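Long-range contact in neurotoxin (Clostridium botulinum, PDB 2QN0), which acts as the zinc protease light chain of a botulinum neurotoxin, probably cleaving SNARE proteins with dual substrate specificity: residues L110-P115 with P154-I158. Sequence-based numbering, arbitrary orientation.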
ATOM      1  N   LEU A 110       8.566  -5.103  -3.573  1.00 14.13           N
ATOM      2  CA  LEU A 110       8.122  -4.798  -2.216  1.00 14.75           C
ATOM      3  C   LEU A 110       8.488  -5.872  -1.190  1.00 14.08           C
ATOM      4  O   LEU A 110       8.698  -5.567  -0.017  1.00 14.78           O
ATOM      5  CB  LEU A 110       6.608  -4.582  -2.193  1.00 12.83           C
ATOM      6  CG  LEU A 110       6.108  -3.275  -2.813  1.00 13.24           C
ATOM      7  CD1 LEU A 110       4.584  -3.259  -2.814  1.00 12.70           C
ATOM      8  CD2 LEU A 110       6.652  -2.093  -2.017  1.00 13.33           C
ATOM      9  N   SER A 111       8.568  -7.122  -1.629  1.00 14.97           N
ATOM     10  CA  SER A 111       8.872  -8.214  -0.713  1.00 14.81           C
ATOM     11  C   SER A 111      10.344  -8.580  -0.647  1.00 16.28           C
ATOM     12  O   SER A 111      10.733  -9.397   0.185  1.00 15.55           O
ATOM     13  CB  SER A 111       8.068  -9.462  -1.098  1.00 14.76           C
ATOM     14  OG  SER A 111       8.522 -10.002  -2.327  1.00 15.39           O
ATOM     15  N   THR A 112      11.160  -7.971  -1.505  1.00 15.58           N
ATOM     16  CA  THR A 112      12.589  -8.273  -1.539  1.00 15.74           C
ATOM     17  C   THR A 112      13.495  -7.107  -1.150  1.00 16.32           C
ATOM     18  O   THR A 112      14.381  -7.265  -0.312  1.00 15.98           O
ATOM     19  CB  THR A 112      13.006  -8.767  -2.938  1.00 17.48           C
ATOM     20  OG1 THR A 112      12.203  -9.899  -3.298  1.00 22.50           O
ATOM     21  CG2 THR A 112      14.472  -9.170  -2.945  1.00 21.06           C
ATOM     22  N   ASP A 113      13.299  -5.942  -1.764  1.00 14.92           N
ATOM     23  CA  ASP A 113      14.137  -4.794  -1.426  1.00 16.12           C
ATOM     24  C   ASP A 113      13.746  -4.251  -0.063  1.00 16.79           C
ATOM     25  O   ASP A 113      12.585  -4.323   0.332  1.00 18.46           O
ATOM     26  CB  ASP A 113      14.032  -3.700  -2.493  1.00 16.37           C
ATOM     27  CG  ASP A 113      14.790  -4.057  -3.761  1.00 20.69           C
ATOM     28  OD1 ASP A 113      15.810  -4.768  -3.654  1.00 22.70           O
ATOM     29  OD2 ASP A 113      14.384  -3.624  -4.857  1.00 22.90           O
ATOM     30  N   ILE A 114      14.720  -3.708   0.658  1.00 16.72           N
ATOM     31  CA  ILE A 114      14.463  -3.197   1.995  1.00 16.02           C
ATOM     32  C   ILE A 114      14.800  -1.721   2.181  1.00 16.54           C
ATOM     33  O   ILE A 114      15.540  -1.132   1.395  1.00 17.57           O
ATOM     34  CB  ILE A 114      15.288  -3.977   3.041  1.00 17.53           C
ATOM     35  CG1 ILE A 114      16.780  -3.708   2.823  1.00 16.87           C
ATOM     36  CG2 ILE A 114      15.021  -5.476   2.911  1.00 16.75           C
ATOM     37  CD1 ILE A 114      17.659  -4.109   4.000  1.00 21.24           C
ATOM     38  N   PRO A 115      14.234  -1.101   3.226  1.00 16.17           N
ATOM     39  CA  PRO A 115      14.515   0.310   3.497  1.00 15.36           C
ATOM     40  C   PRO A 115      15.988   0.379   3.873  1.00 16.46           C
ATOM     41  O   PRO A 115      16.525  -0.575   4.440  1.00 15.26           O
ATOM     42  CB  PRO A 115      13.643   0.608   4.712  1.00 16.42           C
ATOM     43  CG  PRO A 115      12.481  -0.313   4.534  1.00 17.52           C
ATOM     44  CD  PRO A 115      13.147  -1.595   4.090  1.00 17.19           C
ATOM     45  N   PRO A 154       9.687  -6.056   8.642  1.00 16.15           N
ATOM     46  CA  PRO A 154       8.795  -6.122   7.485  1.00 15.70           C
ATOM     47  C   PRO A 154       9.068  -4.890   6.624  1.00 17.03           C
ATOM     48  O   PRO A 154       9.540  -3.871   7.132  1.00 16.29           O
ATOM     49  CB  PRO A 154       7.396  -6.038   8.108  1.00 15.94           C
ATOM     50  CG  PRO A 154       7.598  -6.461   9.539  1.00 15.92           C
ATOM     51  CD  PRO A 154       8.929  -5.847   9.886  1.00 16.07           C
ATOM     52  N   SER A 155       8.793  -4.977   5.328  1.00 16.06           N
ATOM     53  CA  SER A 155       8.957  -3.815   4.463  1.00 15.62           C
ATOM     54  C   SER A 155       7.568  -3.202   4.323  1.00 16.25           C
ATOM     55  O   SER A 155       7.410  -1.986   4.207  1.00 14.30           O
ATOM     56  CB  SER A 155       9.491  -4.215   3.088  1.00 14.64           C
ATOM     57  OG  SER A 155      10.872  -4.517   3.163  1.00 14.66           O
ATOM     58  N   VAL A 156       6.562  -4.071   4.351  1.00 14.93           N
ATOM     59  CA  VAL A 156       5.172  -3.653   4.240  1.00 14.21           C
ATOM     60  C   VAL A 156       4.291  -4.500   5.152  1.00 15.62           C
ATOM     61  O   VAL A 156       4.406  -5.725   5.178  1.00 15.39           O
ATOM     62  CB  VAL A 156       4.635  -3.822   2.799  1.00 15.50           C
ATOM     63  CG1 VAL A 156       3.162  -3.404   2.742  1.00 17.00           C
ATOM     64  CG2 VAL A 156       5.463  -2.998   1.820  1.00 16.57           C
ATOM     65  N   ILE A 157       3.429  -3.839   5.914  1.00 14.77           N
ATOM     66  CA  ILE A 157       2.480  -4.548   6.766  1.00 15.11           C
ATOM     67  C   ILE A 157       1.090  -4.105   6.329  1.00 15.23           C
ATOM     68  O   ILE A 157       0.769  -2.917   6.366  1.00 17.16           O
ATOM     69  CB  ILE A 157       2.629  -4.198   8.260  1.00 15.52           C
ATOM     70  CG1 ILE A 157       4.006  -4.613   8.772  1.00 14.29           C
ATOM     71  CG2 ILE A 157       1.534  -4.912   9.065  1.00 17.49           C
ATOM     72  CD1 ILE A 157       4.232  -4.273  10.238  1.00 16.69           C
ATOM     73  N   ILE A 158       0.277  -5.055   5.884  1.00 14.21           N
ATOM     74  CA  ILE A 158      -1.085  -4.737   5.482  1.00 15.33           C
ATOM     75  C   ILE A 158      -1.982  -5.017   6.682  1.00 16.13           C
ATOM     76  O   ILE A 158      -1.892  -6.084   7.290  1.00 17.12           O
ATOM     77  CB  ILE A 158      -1.535  -5.614   4.301  1.00 16.34           C
ATOM     78  CG1 ILE A 158      -0.686  -5.281   3.071  1.00 18.67           C
ATOM     79  CG2 ILE A 158      -3.024  -5.400   4.027  1.00 16.75           C
ATOM     80  CD1 ILE A 158      -0.898  -6.202   1.917  1.00 22.56           C
TER
HETATM   81  O   HOH W   1      11.118  -6.149   1.150  1.00 19.03           O
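Helix 101-112 runs out at Thr-112, Asp-113 is the first residue to abandon helical angles, and the chain turns through Ile-114 to Pro-115, curving around Ser-155, the residue just ahead of strand 156-159. The two backbones come nearest at Ile-114 and Ser-155, whose CA atoms lie 6.1 Å apart. The last carbonyls of any helix lack amide partners within the helix, and a water can take their place. Here water 1 sits within the curve: water 1 is hydrogen-bonded to Leu-110 O (2.7 Å), Asp-113 O (2.5 Å) and Ser-155 OG (2.6 Å), so one solvent molecule joins the helix end, the turn and the serine. Ser-155 points toward the turn and fits into its concave side: Ser-155 CB packs 3.5 Å from Leu-110 O, while Ser-155 OG lies 3.8 Å from Pro-115 CD. In this member of the clostridial neurotoxin zinc protease family, strand 156-159 is an inner strand of the mixed sheet, parallel to both its neighbours, 43-46 and 190-193; the contact joins the end of helix 101-112 to the beginning of this strand. The backbone of Asn-42 hydrogen-bonds to the backbones of both Ser-111 and Ser-155. At Val-156, the first residue of the strand, the contact becomes apolar, with Leu-110 CD2 meeting Val-156 CG2 at 4.1 Å. Leu-110 also packs on Leu-231, Met-235 and Leu-238 of helix 223-238, which carries the zinc ligands His-229 and His-233; its side chain lies about 13 Å from the metal. Away from the strand, Asp-113 OD2 hydrogen-bonds Tyr-239 OH.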